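Local coordinates for Nitrate/nitrite binding protein NrtA (Synechocystis sp., PDB 2G29), which binds nitrate in the periplasm as the solute-binding protein of the NrtABCD ABC transporter, which takes up nitrate and probably also nitrite, at residues Leu42-Pro47 / His237-Phe242; Leu48-Glu53 / Gln268-Ala273; Gly91-Thr96 / Ala119-Asn124; Glu274-Met279 / Glu317-Tyr322. All blocks are in the same frame, centred on the assembly; numbering follows the deposited sequence.

Contact 1 (Leu42-Pro47 / His237-Phe242); sequences LTDAAP and HPEKAF. With NO3 (nitrate ion), chain B.
Asp44 and Lys240 carry the polar part of this contact with a salt bridge, Lys240 NZ lying 2.8 Å from Asp44 OD2. The ammonium meets that oxygen on the syn side of the carboxylate, 25° out of its plane. A second salt bridge comes from next door in sequence: Lys240 NZ is also 2.8 Å from Glu239 OE2, reached on the anti side. Lys240 NZ donates as well to O1 of the nitrate, again at 2.8 Å. Three anionic partners thus grip one ammonium group, and the two carboxylates would be expected to keep it protonated. Glu239 is itself held by Thr166 and Trp170, with a weak bond from His237 NE2 to its OE1.

The lysine chain bends at its second and fourth side-chain torsions (chi2 -65°, chi4 -59°), so it folds back across Asp44 at about a right angle, with Lys240 CG 3.3 Å from Asp44 CG, and turns its end to the anion.

Apolar contact is left to Leu42. Its CD1 touches Lys240 CE at 3.9 Å and reaches the nitrate N at 3.2 Å, a methyl lying over the plane of the flat ion, where a nonpolar group needs no hydrogen bond. Trp73 NE1 and Gly211 N donate to the same nitrate.

The buried, lysine-centred salt-bridge network is part of the nitrate-binding site of this two-domain periplasmic binding protein, with Gln126 and His167 of that site close by.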
loop_
_atom_site.group_PDB
_atom_site.type_symbol
_atom_site.label_atom_id
_atom_site.label_comp_id
_atom_site.label_asym_id
_atom_site.label_seq_id
_atom_site.Cartn_x
_atom_site.Cartn_y
_atom_site.Cartn_z
ATOM N N LEU A 42 1.131 9.832 1.787
ATOM C CA LEU A 42 2.105 8.876 1.267
ATOM C C LEU A 42 2.265 9.098 -0.230
ATOM O O LEU A 42 1.273 9.360 -0.915
ATOM C CB LEU A 42 1.581 7.455 1.480
ATOM C CG LEU A 42 1.413 7.095 2.950
ATOM C CD1 LEU A 42 0.418 5.954 3.077
ATOM C CD2 LEU A 42 2.751 6.739 3.556
ATOM N N THR A 43 3.482 8.926 -0.741
ATOM C CA THR A 43 3.731 9.131 -2.157
ATOM C C THR A 43 2.823 8.283 -3.030
ATOM O O THR A 43 2.427 8.733 -4.114
ATOM C CB THR A 43 5.178 8.846 -2.484
ATOM O OG1 THR A 43 5.988 9.547 -1.543
ATOM C CG2 THR A 43 5.517 9.371 -3.899
ATOM N N ASP A 44 2.456 7.079 -2.588
ATOM C CA ASP A 44 1.595 6.252 -3.420
ATOM C C ASP A 44 0.122 6.701 -3.498
ATOM O O ASP A 44 -0.698 6.062 -4.165
ATOM C CB ASP A 44 1.718 4.756 -3.076
ATOM C CG ASP A 44 1.602 4.461 -1.597
ATOM O OD1 ASP A 44 0.847 5.125 -0.888
ATOM O OD2 ASP A 44 2.261 3.486 -1.185
ATOM N N ALA A 45 -0.198 7.828 -2.871
ATOM C CA ALA A 45 -1.512 8.455 -3.018
ATOM C C ALA A 45 -1.437 9.427 -4.206
ATOM O O ALA A 45 -2.444 9.991 -4.598
ATOM C CB ALA A 45 -1.864 9.243 -1.758
ATOM N N ALA A 46 -0.228 9.608 -4.762
ATOM C CA ALA A 46 -0.055 10.582 -5.857
ATOM C C ALA A 46 -1.091 10.539 -6.971
ATOM O O ALA A 46 -1.586 11.572 -7.376
ATOM C CB ALA A 46 1.344 10.489 -6.472
ATOM N N PRO A 47 -1.434 9.358 -7.473
ATOM C CA PRO A 47 -2.431 9.326 -8.554
ATOM C C PRO A 47 -3.749 10.006 -8.188
ATOM O O PRO A 47 -4.350 10.684 -9.025
ATOM C CB PRO A 47 -2.594 7.829 -8.840
ATOM C CG PRO A 47 -2.075 7.144 -7.632
ATOM C CD PRO A 47 -0.936 8.014 -7.138
ATOM N N HIS A 237 5.817 -5.777 -5.840
ATOM C CA HIS A 237 4.732 -6.244 -4.989
ATOM C C HIS A 237 3.523 -5.328 -5.000
ATOM O O HIS A 237 3.654 -4.096 -5.010
ATOM C CB HIS A 237 5.241 -6.416 -3.540
ATOM C CG HIS A 237 5.360 -5.120 -2.766
ATOM N ND1 HIS A 237 6.558 -4.463 -2.557
ATOM C CD2 HIS A 237 4.422 -4.397 -2.125
ATOM C CE1 HIS A 237 6.342 -3.387 -1.816
ATOM N NE2 HIS A 237 5.052 -3.320 -1.542
ATOM N N PRO A 238 2.322 -5.911 -4.974
ATOM C CA PRO A 238 1.095 -5.097 -4.952
ATOM C C PRO A 238 1.109 -4.323 -3.625
ATOM O O PRO A 238 1.559 -4.852 -2.588
ATOM C CB PRO A 238 -0.023 -6.143 -4.969
ATOM C CG PRO A 238 0.645 -7.354 -4.291
ATOM C CD PRO A 238 2.027 -7.351 -4.919
ATOM N N GLU A 239 0.585 -3.099 -3.632
ATOM C CA GLU A 239 0.571 -2.305 -2.396
ATOM C C GLU A 239 -0.763 -1.606 -2.190
ATOM O O GLU A 239 -1.711 -2.214 -1.664
ATOM C CB GLU A 239 1.748 -1.311 -2.419
ATOM C CG GLU A 239 1.867 -0.395 -1.205
ATOM C CD GLU A 239 1.874 -1.110 0.132
ATOM O OE1 GLU A 239 2.526 -2.180 0.273
ATOM O OE2 GLU A 239 1.259 -0.540 1.066
ATOM N N LYS A 240 -0.898 -0.356 -2.608
ATOM C CA LYS A 240 -2.181 0.341 -2.421
ATOM C C LYS A 240 -3.187 0.013 -3.489
ATOM O O LYS A 240 -2.842 -0.370 -4.616
ATOM C CB LYS A 240 -1.977 1.866 -2.388
ATOM C CG LYS A 240 -0.949 2.323 -1.368
ATOM C CD LYS A 240 -1.419 2.026 0.075
ATOM C CE LYS A 240 -0.521 2.698 1.115
ATOM N NZ LYS A 240 0.955 2.279 1.032
ATOM N N ALA A 241 -4.452 0.159 -3.109
ATOM C CA ALA A 241 -5.561 -0.059 -4.013
ATOM C C ALA A 241 -6.415 1.197 -4.070
ATOM O O ALA A 241 -6.374 2.055 -3.178
ATOM C CB ALA A 241 -6.445 -1.218 -3.493
ATOM N N PHE A 242 -7.160 1.322 -5.161
ATOM C CA PHE A 242 -8.154 2.382 -5.252
ATOM C C PHE A 242 -9.439 1.605 -4.902
ATOM O O PHE A 242 -9.988 0.808 -5.686
ATOM C CB PHE A 242 -8.219 2.972 -6.677
ATOM C CG PHE A 242 -9.359 3.954 -6.896
ATOM C CD1 PHE A 242 -9.860 4.730 -5.872
ATOM C CD2 PHE A 242 -9.894 4.113 -8.166
ATOM C CE1 PHE A 242 -10.880 5.657 -6.087
ATOM C CE2 PHE A 242 -10.921 5.040 -8.390
ATOM C CZ PHE A 242 -11.403 5.797 -7.353
HETATM N N NO3 B . 1.832 3.455 4.480
HETATM O O1 NO3 B . 2.340 3.362 3.216
HETATM O O2 NO3 B . 2.433 3.777 5.651
HETATM O O3 NO3 B . 0.364 3.102 4.632
#

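Contact 2 (Leu48-Glu53 / Gln268-Ala273); sequences LIIAKE and QWCDQA
Segment 48-53, part of helix 46-53, and the last turn of the helix ending near Asp271 come closest at Ile50 and Cys270, whose CA atoms are 7.6 Å apart. No hydrogen bond crosses between them. The contact rests on one residue, Ile50, which is packed against Trp269 and Cys270, themselves adjacent in sequence.

Both branches of the isoleucine are used. With CG2 anti to the backbone N and CG1 beside it (chi1 -80°), the side chain spreads over the indole and the thiol together. Ile50 CD1 lies 3.6 Å from Trp269 CZ3, while Ile50 CG2 is the same 3.6 Å from Trp269 CE3, so the two methyls meet adjacent atoms of the six-membered ring. CD1 comes in obliquely; CG2 lies above the ring plane, displaced outward from CE3. The two side chains cross at about a right angle. On its other flank Ile50 CG1 meets Cys270 SG at 3.6 Å. A beta-branched aliphatic residue suits this place, broad enough near the backbone to touch both partners; the small cysteine probably helps the helices draw near, and the broad indole offers the isoleucine a flat apolar surface.

Phe56, Ala266 and Ile282 complete the surroundings of Ile50, and Met279 and Tyr322 also touch Cys270. The arrangement is an apolar helix-helix interface of an alpha/beta periplasmic binding protein, away from the nitrate site, joining the helix after strand 36-39 to the long helix that comes soon after strand 240-245.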
loop_
_atom_site.group_PDB
_atom_site.type_symbol
_atom_site.label_atom_id
_atom_site.label_comp_id
_atom_site.label_asym_id
_atom_site.label_seq_id
_atom_site.Cartn_x
_atom_site.Cartn_y
_atom_site.Cartn_z
ATOM N N LEU A 48 -4.225 9.844 -6.954
ATOM C CA LEU A 48 -5.484 10.466 -6.575
ATOM C C LEU A 48 -5.369 11.994 -6.461
ATOM O O LEU A 48 -6.316 12.725 -6.809
ATOM C CB LEU A 48 -6.016 9.913 -5.248
ATOM C CG LEU A 48 -6.403 8.434 -5.233
ATOM C CD1 LEU A 48 -7.290 8.201 -4.025
ATOM C CD2 LEU A 48 -7.142 8.030 -6.505
ATOM N N ILE A 49 -4.212 12.465 -6.000
ATOM C CA ILE A 49 -3.953 13.897 -5.821
ATOM C C ILE A 49 -3.721 14.553 -7.175
ATOM O O ILE A 49 -4.322 15.599 -7.462
ATOM C CB ILE A 49 -2.743 14.075 -4.874
ATOM C CG1 ILE A 49 -3.171 13.737 -3.431
ATOM C CG2 ILE A 49 -2.243 15.515 -4.923
ATOM C CD1 ILE A 49 -3.773 12.388 -3.206
ATOM N N ILE A 50 -2.885 13.933 -7.997
ATOM C CA ILE A 50 -2.591 14.457 -9.352
ATOM C C ILE A 50 -3.878 14.459 -10.190
ATOM O O ILE A 50 -4.092 15.352 -11.029
ATOM C CB ILE A 50 -1.480 13.618 -10.036
ATOM C CG1 ILE A 50 -0.110 14.054 -9.517
ATOM C CG2 ILE A 50 -1.479 13.804 -11.563
ATOM C CD1 ILE A 50 0.177 15.497 -9.674
ATOM N N ALA A 51 -4.754 13.491 -9.996
ATOM C CA ALA A 51 -6.002 13.508 -10.767
ATOM C C ALA A 51 -6.775 14.805 -10.485
ATOM O O ALA A 51 -7.496 15.298 -11.350
ATOM C CB ALA A 51 -6.858 12.305 -10.435
ATOM N N LYS A 52 -6.646 15.352 -9.283
ATOM C CA LYS A 52 -7.312 16.617 -8.960
ATOM C C LYS A 52 -6.442 17.778 -9.479
ATOM O O LYS A 52 -6.901 18.595 -10.280
ATOM C CB LYS A 52 -7.511 16.763 -7.439
ATOM C CG LYS A 52 -8.278 18.033 -7.014
ATOM C CD LYS A 52 -9.722 17.967 -7.483
ATOM C CE LYS A 52 -10.533 19.135 -6.959
ATOM N NZ LYS A 52 -11.977 18.992 -7.347
ATOM N N GLU A 53 -5.184 17.838 -9.052
ATOM C CA GLU A 53 -4.301 18.942 -9.448
ATOM C C GLU A 53 -4.088 19.152 -10.944
ATOM O O GLU A 53 -3.930 20.299 -11.388
ATOM C CB GLU A 53 -2.933 18.775 -8.779
ATOM C CG GLU A 53 -2.911 19.096 -7.287
ATOM C CD GLU A 53 -2.769 20.592 -6.988
ATOM O OE1 GLU A 53 -2.773 20.956 -5.805
ATOM O OE2 GLU A 53 -2.648 21.400 -7.932
ATOM N N GLN A 268 -0.541 7.215 -15.294
ATOM C CA GLN A 268 0.373 7.285 -16.428
ATOM C C GLN A 268 1.232 8.542 -16.323
ATOM O O GLN A 268 2.436 8.516 -16.615
ATOM C CB GLN A 268 -0.447 7.282 -17.713
ATOM C CG GLN A 268 -1.039 5.911 -18.009
ATOM C CD GLN A 268 -1.954 5.934 -19.199
ATOM O OE1 GLN A 268 -3.138 6.231 -19.085
ATOM N NE2 GLN A 268 -1.406 5.624 -20.355
ATOM N N TRP A 269 0.610 9.627 -15.898
ATOM C CA TRP A 269 1.325 10.898 -15.739
ATOM C C TRP A 269 2.388 10.779 -14.638
ATOM O O TRP A 269 3.547 11.151 -14.821
ATOM C CB TRP A 269 0.358 11.999 -15.363
ATOM C CG TRP A 269 0.995 13.380 -15.414
ATOM C CD1 TRP A 269 1.103 14.189 -16.510
ATOM C CD2 TRP A 269 1.640 14.068 -14.341
ATOM N NE1 TRP A 269 1.774 15.341 -16.188
ATOM C CE2 TRP A 269 2.112 15.299 -14.860
ATOM C CE3 TRP A 269 1.867 13.770 -12.984
ATOM C CZ2 TRP A 269 2.798 16.226 -14.077
ATOM C CZ3 TRP A 269 2.551 14.694 -12.206
ATOM C CH2 TRP A 269 3.006 15.914 -12.753
ATOM N N CYS A 270 1.977 10.282 -13.468
ATOM C CA CYS A 270 2.911 10.123 -12.360
ATOM C C CYS A 270 4.062 9.160 -12.633
ATOM O O CYS A 270 5.139 9.282 -12.063
ATOM C CB CYS A 270 2.177 9.615 -11.117
ATOM S SG CYS A 270 1.065 10.743 -10.337
ATOM N N ASP A 271 3.829 8.178 -13.486
ATOM C CA ASP A 271 4.843 7.177 -13.791
ATOM C C ASP A 271 5.977 7.655 -14.692
ATOM O O ASP A 271 6.984 6.987 -14.795
ATOM C CB ASP A 271 4.155 5.964 -14.429
ATOM C CG ASP A 271 4.770 4.649 -14.014
ATOM O OD1 ASP A 271 5.072 4.498 -12.809
ATOM O OD2 ASP A 271 4.944 3.765 -14.889
ATOM N N GLN A 272 5.814 8.807 -15.339
ATOM C CA GLN A 272 6.854 9.308 -16.241
ATOM C C GLN A 272 8.019 9.994 -15.528
ATOM O O GLN A 272 7.791 10.867 -14.692
ATOM C CB GLN A 272 6.256 10.304 -17.256
ATOM C CG GLN A 272 5.307 9.698 -18.317
ATOM C CD GLN A 272 5.088 10.626 -19.523
ATOM O OE1 GLN A 272 4.348 10.296 -20.453
ATOM N NE2 GLN A 272 5.738 11.786 -19.508
ATOM N N ALA A 273 9.255 9.627 -15.882
ATOM C CA ALA A 273 10.438 10.246 -15.280
ATOM C C ALA A 273 10.389 11.760 -15.413
ATOM O O ALA A 273 10.740 12.488 -14.486
ATOM C CB ALA A 273 11.705 9.714 -15.935
#

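Contact 3 (Gly91-Thr96 / Ala119-Asn124); sequences GAHILT and ARLNVN
Thr96 and Arg120 make the polar half of this contact. Arg120 NH1 gives a weak hydrogen bond to Thr96 OG1, 3.0 Å long and bent to 130° at the hydrogen, arriving obliquely to the guanidinium. Arg120 NH1 is also 3.2 Å from Thr96 CG2, so this one nitrogen touches both branches of the threonine, the side chains crossing at about a right angle. Two bends in the arginine chain (chi2 74°, chi3 64°) curl it back to this point. Each group has a stronger partner: Thr96 OG1 bonds to Glu239 O, and Arg120 NH2 forms a salt bridge with Asp335. A hydroxyl suits the place because it can serve the carbonyl and the arginine at once.

Apolar contact is made by His93 and Leu121. Leu121 CD1 touches His93 CB at 3.6 Å and lies at the edge of the imidazole, near its plane, the two side chains again nearly perpendicular. The leucine methyl borders a ring that also lies near Lys240 and Trp73 of the nitrate site.

Strands 91-95 and 115-120 are not neighbours in the sheet, since strand 240-245 runs between them, antiparallel to each. Ile94 bonds through its backbone to Ala241 of that middle strand, and Asn122 OD1 accepts from Lys240 N. Helix 332-344 touches Thr96 and Arg120, while Gln267 of helix 253-271 donates to the carbonyls of Arg120 and Leu121.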
loop_
_atom_site.group_PDB
_atom_site.type_symbol
_atom_site.label_atom_id
_atom_site.label_comp_id
_atom_site.label_asym_id
_atom_site.label_seq_id
_atom_site.Cartn_x
_atom_site.Cartn_y
_atom_site.Cartn_z
ATOM N N GLY A 91 -14.702 6.418 -1.058
ATOM C CA GLY A 91 -13.634 5.530 -1.460
ATOM C C GLY A 91 -12.325 6.084 -0.946
ATOM O O GLY A 91 -12.288 7.142 -0.308
ATOM N N ALA A 92 -11.231 5.398 -1.252
ATOM C CA ALA A 92 -9.937 5.829 -0.730
ATOM C C ALA A 92 -8.753 5.169 -1.392
ATOM O O ALA A 92 -8.882 4.099 -1.985
ATOM C CB ALA A 92 -9.862 5.449 0.767
ATOM N N HIS A 93 -7.607 5.846 -1.249
ATOM C CA HIS A 93 -6.287 5.299 -1.556
ATOM C C HIS A 93 -6.218 4.445 -0.270
ATOM O O HIS A 93 -6.367 4.951 0.833
ATOM C CB HIS A 93 -5.284 6.473 -1.637
ATOM C CG HIS A 93 -3.973 6.270 -0.920
ATOM N ND1 HIS A 93 -2.871 5.650 -1.474
ATOM C CD2 HIS A 93 -3.569 6.766 0.275
ATOM C CE1 HIS A 93 -1.831 5.790 -0.652
ATOM N NE2 HIS A 93 -2.231 6.466 0.403
ATOM N N ILE A 94 -5.987 3.142 -0.415
ATOM C CA ILE A 94 -6.080 2.242 0.725
ATOM C C ILE A 94 -5.176 1.019 0.653
ATOM O O ILE A 94 -4.800 0.564 -0.415
ATOM C CB ILE A 94 -7.577 1.818 0.858
ATOM C CG1 ILE A 94 -7.836 1.160 2.216
ATOM C CG2 ILE A 94 -7.974 0.907 -0.299
ATOM C CD1 ILE A 94 -9.360 1.239 2.627
ATOM N N LEU A 95 -4.808 0.488 1.813
ATOM C CA LEU A 95 -3.986 -0.731 1.830
ATOM C C LEU A 95 -4.840 -1.840 1.170
ATOM O O LEU A 95 -6.033 -1.991 1.494
ATOM C CB LEU A 95 -3.688 -1.115 3.282
ATOM C CG LEU A 95 -3.040 -0.026 4.143
ATOM C CD1 LEU A 95 -2.712 -0.566 5.546
ATOM C CD2 LEU A 95 -1.743 0.461 3.499
ATOM N N THR A 96 -4.258 -2.654 0.292
ATOM C CA THR A 96 -5.046 -3.694 -0.389
ATOM C C THR A 96 -5.895 -4.620 0.521
ATOM O O THR A 96 -7.022 -4.914 0.182
ATOM C CB THR A 96 -4.155 -4.551 -1.358
ATOM O OG1 THR A 96 -3.805 -3.735 -2.476
ATOM C CG2 THR A 96 -4.869 -5.810 -1.858
ATOM N N ALA A 119 -8.685 -0.606 -8.920
ATOM C CA ALA A 119 -7.353 -0.593 -9.494
ATOM C C ALA A 119 -6.334 -0.779 -8.389
ATOM O O ALA A 119 -6.643 -0.592 -7.191
ATOM C CB ALA A 119 -7.104 0.752 -10.173
ATOM N N ARG A 120 -5.119 -1.108 -8.780
ATOM C CA ARG A 120 -4.009 -1.156 -7.816
ATOM C C ARG A 120 -3.384 0.229 -8.050
ATOM O O ARG A 120 -3.088 0.588 -9.200
ATOM C CB ARG A 120 -2.977 -2.252 -8.158
ATOM C CG ARG A 120 -1.966 -2.543 -7.044
ATOM C CD ARG A 120 -2.653 -3.330 -5.922
ATOM N NE ARG A 120 -3.070 -4.629 -6.452
ATOM C CZ ARG A 120 -4.102 -5.367 -6.014
ATOM N NH1 ARG A 120 -4.862 -4.974 -4.981
ATOM N NH2 ARG A 120 -4.453 -6.474 -6.677
ATOM N N LEU A 121 -3.221 1.031 -7.003
ATOM C CA LEU A 121 -2.603 2.344 -7.181
ATOM C C LEU A 121 -1.099 2.255 -7.468
ATOM O O LEU A 121 -0.564 3.047 -8.259
ATOM C CB LEU A 121 -2.862 3.229 -5.949
ATOM C CG LEU A 121 -4.242 3.885 -5.933
ATOM C CD1 LEU A 121 -4.451 4.629 -4.640
ATOM C CD2 LEU A 121 -4.366 4.875 -7.108
ATOM N N ASN A 122 -0.404 1.291 -6.878
ATOM C CA ASN A 122 1.032 1.152 -7.063
ATOM C C ASN A 122 1.561 -0.196 -6.647
ATOM O O ASN A 122 0.885 -0.947 -5.952
ATOM C CB ASN A 122 1.795 2.170 -6.191
ATOM C CG ASN A 122 1.830 1.759 -4.715
ATOM O OD1 ASN A 122 0.782 1.607 -4.079
ATOM N ND2 ASN A 122 3.033 1.531 -4.188
ATOM N N VAL A 123 2.768 -0.490 -7.121
ATOM C CA VAL A 123 3.542 -1.632 -6.627
ATOM C C VAL A 123 4.803 -0.991 -5.987
ATOM O O VAL A 123 5.139 0.190 -6.279
ATOM C CB VAL A 123 3.973 -2.662 -7.720
ATOM C CG1 VAL A 123 2.740 -3.341 -8.271
ATOM C CG2 VAL A 123 4.812 -2.011 -8.828
ATOM N N ASN A 124 5.451 -1.751 -5.101
ATOM C CA ASN A 124 6.714 -1.374 -4.448
ATOM C C ASN A 124 6.686 -0.132 -3.564
ATOM O O ASN A 124 5.643 0.478 -3.323
ATOM C CB ASN A 124 7.822 -1.071 -5.510
ATOM C CG ASN A 124 8.205 -2.274 -6.365
ATOM O OD1 ASN A 124 8.149 -3.408 -5.928
ATOM N ND2 ASN A 124 8.592 -2.001 -7.620
#

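Contact 4 (Glu274-Met279 / Glu317-Tyr322); sequences ENKEEM and EIMQKY
Lys276 and Met319 reach toward each other tip to tip, with Lys276 NZ only 3.1 Å from Met319 CE. Bends at both ends of the lysine chain (chi2 -64°, chi4 61°) carry its amino group to the loop 317-322. The methionine presents its terminal methyl, which offers the ammonium no acceptor, so the polar needs of NZ are met by others. Lys276 NZ bonds to Ser300 O and donates to a water at 3.1 Å; that water in turn donates to Gln320 O at 2.8 Å. It is the polar bridge between helix 276-284 and the loop. The long, flexible lysine suits a place where the backbones stand well apart, the closest CA atoms, those of Lys276 and Gln320, being 11.3 Å from each other.

The second pair is Met279 and Tyr322. Met279 SD lies 5.4 Å from the centroid of the Tyr322 ring and 52° off its normal, an oblique Met-aromatic contact in which the sulfur nears the ring carbon CE1. The hydroxyl end of the ring is tethered: Tyr322 OH donates to Gln320 OE1 at 2.9 Å, the donor tilted from the carbonyl plane. Cys270 touches both Met279 and Tyr322.

Chemically, then, the loop is joined to the helix without a direct hydrogen bond or salt bridge. Methionine methyl and sulfur meet a lysine ammonium and a tyrosine ring, and the buried ammonium is bonded to a carbonyl and a bridging water.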
loop_
_atom_site.group_PDB
_atom_site.type_symbol
_atom_site.label_atom_id
_atom_site.label_comp_id
_atom_site.label_asym_id
_atom_site.label_seq_id
_atom_site.Cartn_x
_atom_site.Cartn_y
_atom_site.Cartn_z
ATOM N N GLU A 274 9.957 12.246 -16.572
ATOM C CA GLU A 274 9.893 13.690 -16.762
ATOM C C GLU A 274 8.881 14.403 -15.880
ATOM O O GLU A 274 8.887 15.625 -15.807
ATOM C CB GLU A 274 9.624 14.035 -18.237
ATOM C CG GLU A 274 8.873 12.958 -19.014
ATOM C CD GLU A 274 9.745 11.740 -19.331
ATOM O OE1 GLU A 274 10.769 11.887 -20.043
ATOM O OE2 GLU A 274 9.408 10.631 -18.875
ATOM N N ASN A 275 7.992 13.669 -15.209
ATOM C CA ASN A 275 7.019 14.344 -14.350
ATOM C C ASN A 275 7.271 14.166 -12.871
ATOM O O ASN A 275 6.523 14.708 -12.063
ATOM C CB ASN A 275 5.589 13.882 -14.640
ATOM C CG ASN A 275 5.152 14.226 -16.037
ATOM O OD1 ASN A 275 5.503 15.297 -16.562
ATOM N ND2 ASN A 275 4.374 13.349 -16.645
ATOM N N LYS A 276 8.323 13.438 -12.517
ATOM C CA LYS A 276 8.578 13.183 -11.096
ATOM C C LYS A 276 8.874 14.452 -10.294
ATOM O O LYS A 276 8.429 14.586 -9.165
ATOM C CB LYS A 276 9.722 12.186 -10.928
ATOM C CG LYS A 276 9.420 10.773 -11.453
ATOM C CD LYS A 276 8.282 10.104 -10.664
ATOM C CE LYS A 276 7.999 8.647 -11.146
ATOM N NZ LYS A 276 9.156 7.691 -11.000
ATOM N N GLU A 277 9.617 15.399 -10.872
ATOM C CA GLU A 277 9.921 16.629 -10.150
ATOM C C GLU A 277 8.632 17.380 -9.816
ATOM O O GLU A 277 8.363 17.757 -8.664
ATOM C CB GLU A 277 10.854 17.489 -11.010
ATOM C CG GLU A 277 12.161 16.789 -11.365
ATOM C CD GLU A 277 12.852 17.356 -12.587
ATOM O OE1 GLU A 277 12.295 17.260 -13.718
ATOM O OE2 GLU A 277 13.971 17.899 -12.422
ATOM N N GLU A 278 7.818 17.613 -10.842
ATOM C CA GLU A 278 6.573 18.305 -10.649
ATOM C C GLU A 278 5.658 17.558 -9.679
ATOM O O GLU A 278 5.043 18.176 -8.816
ATOM C CB GLU A 278 5.874 18.525 -11.993
ATOM C CG GLU A 278 4.718 19.475 -11.859
ATOM C CD GLU A 278 3.902 19.650 -13.148
ATOM O OE1 GLU A 278 4.356 19.217 -14.221
ATOM O OE2 GLU A 278 2.818 20.231 -13.041
ATOM N N MET A 279 5.591 16.238 -9.804
ATOM C CA MET A 279 4.753 15.450 -8.898
ATOM C C MET A 279 5.141 15.714 -7.452
ATOM O O MET A 279 4.300 15.978 -6.621
ATOM C CB MET A 279 4.926 13.963 -9.204
ATOM C CG MET A 279 4.031 13.075 -8.361
ATOM S SD MET A 279 4.290 11.331 -8.653
ATOM C CE MET A 279 5.766 11.071 -7.669
ATOM N N GLU A 317 14.102 -0.363 -10.791
ATOM C CA GLU A 317 13.148 -1.452 -10.815
ATOM C C GLU A 317 12.410 -1.670 -9.519
ATOM O O GLU A 317 11.292 -2.148 -9.560
ATOM C CB GLU A 317 13.814 -2.745 -11.293
ATOM C CG GLU A 317 14.037 -2.770 -12.816
ATOM C CD GLU A 317 12.761 -2.466 -13.624
ATOM O OE1 GLU A 317 11.733 -3.151 -13.442
ATOM O OE2 GLU A 317 12.786 -1.536 -14.445
ATOM N N ILE A 318 13.015 -1.284 -8.397
ATOM C CA ILE A 318 12.366 -1.451 -7.083
ATOM C C ILE A 318 11.619 -0.217 -6.593
ATOM O O ILE A 318 10.967 -0.247 -5.520
ATOM C CB ILE A 318 13.375 -1.925 -5.995
ATOM C CG1 ILE A 318 14.459 -0.883 -5.755
ATOM C CG2 ILE A 318 14.035 -3.233 -6.441
ATOM C CD1 ILE A 318 15.518 -1.345 -4.748
ATOM N N MET A 319 11.685 0.877 -7.348
ATOM C CA MET A 319 10.974 2.095 -6.946
ATOM C C MET A 319 9.451 1.981 -7.143
ATOM O O MET A 319 8.967 1.070 -7.813
ATOM C CB MET A 319 11.488 3.301 -7.736
ATOM C CG MET A 319 11.105 3.288 -9.206
ATOM S SD MET A 319 11.960 4.559 -10.158
ATOM C CE MET A 319 11.257 6.045 -9.448
ATOM N N GLN A 320 8.692 2.908 -6.570
ATOM C CA GLN A 320 7.243 2.882 -6.741
ATOM C C GLN A 320 6.899 3.028 -8.231
ATOM O O GLN A 320 7.478 3.853 -8.943
ATOM C CB GLN A 320 6.583 3.967 -5.888
ATOM C CG GLN A 320 6.438 3.602 -4.420
ATOM C CD GLN A 320 5.608 4.608 -3.648
ATOM O OE1 GLN A 320 4.824 5.357 -4.230
ATOM N NE2 GLN A 320 5.606 4.783 -2.332
ATOM N N LYS A 321 5.982 2.193 -8.690
ATOM C CA LYS A 321 5.521 2.213 -10.073
ATOM C C LYS A 321 4.009 2.305 -10.035
ATOM O O LYS A 321 3.363 1.614 -9.229
ATOM C CB LYS A 321 5.946 0.929 -10.798
ATOM C CG LYS A 321 7.430 0.763 -10.983
ATOM C CD LYS A 321 7.709 -0.685 -11.397
ATOM C CE LYS A 321 9.206 -0.929 -11.583
ATOM N NZ LYS A 321 9.539 -2.347 -11.875
ATOM N N TYR A 322 3.447 3.113 -10.932
ATOM C CA TYR A 322 2.013 3.364 -11.010
ATOM C C TYR A 322 1.402 2.885 -12.313
ATOM O O TYR A 322 0.205 2.878 -12.445
ATOM C CB TYR A 322 1.702 4.880 -10.870
ATOM C CG TYR A 322 2.418 5.529 -9.705
ATOM C CD1 TYR A 322 3.470 6.431 -9.920
ATOM C CD2 TYR A 322 2.118 5.173 -8.388
ATOM C CE1 TYR A 322 4.209 6.949 -8.860
ATOM C CE2 TYR A 322 2.846 5.689 -7.328
ATOM C CZ TYR A 322 3.895 6.570 -7.567
ATOM O OH TYR A 322 4.674 7.046 -6.537
HETATM O O HOH W 1 7.455 5.152 -11.425
#

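In the fold
Contacts 1 and 3 share one sheet, their centres about 4 Å apart: strand 240-245 brings Lys240 to the nitrate, and the segments of contact 3 lie on the strands flanking it, with Ala241 N 2.7 Å from Ile94 O. Helix 46-53 runs from contact 1 into contact 2, where Ala46 CB packs on Cys270 SG at 3.9 Å. Contact 4 lies about 9 Å from contact 2, centre to centre, and Asp271 OD1 takes the Tyr322 N-H at 2.8 Å. Val123 N also bonds Lys321 O, and the Tyr322 side chain is about 8 Å from that of Lys240. Contacts 2 and 4 form an outer layer, their centres about 12 Å from that of contact 1.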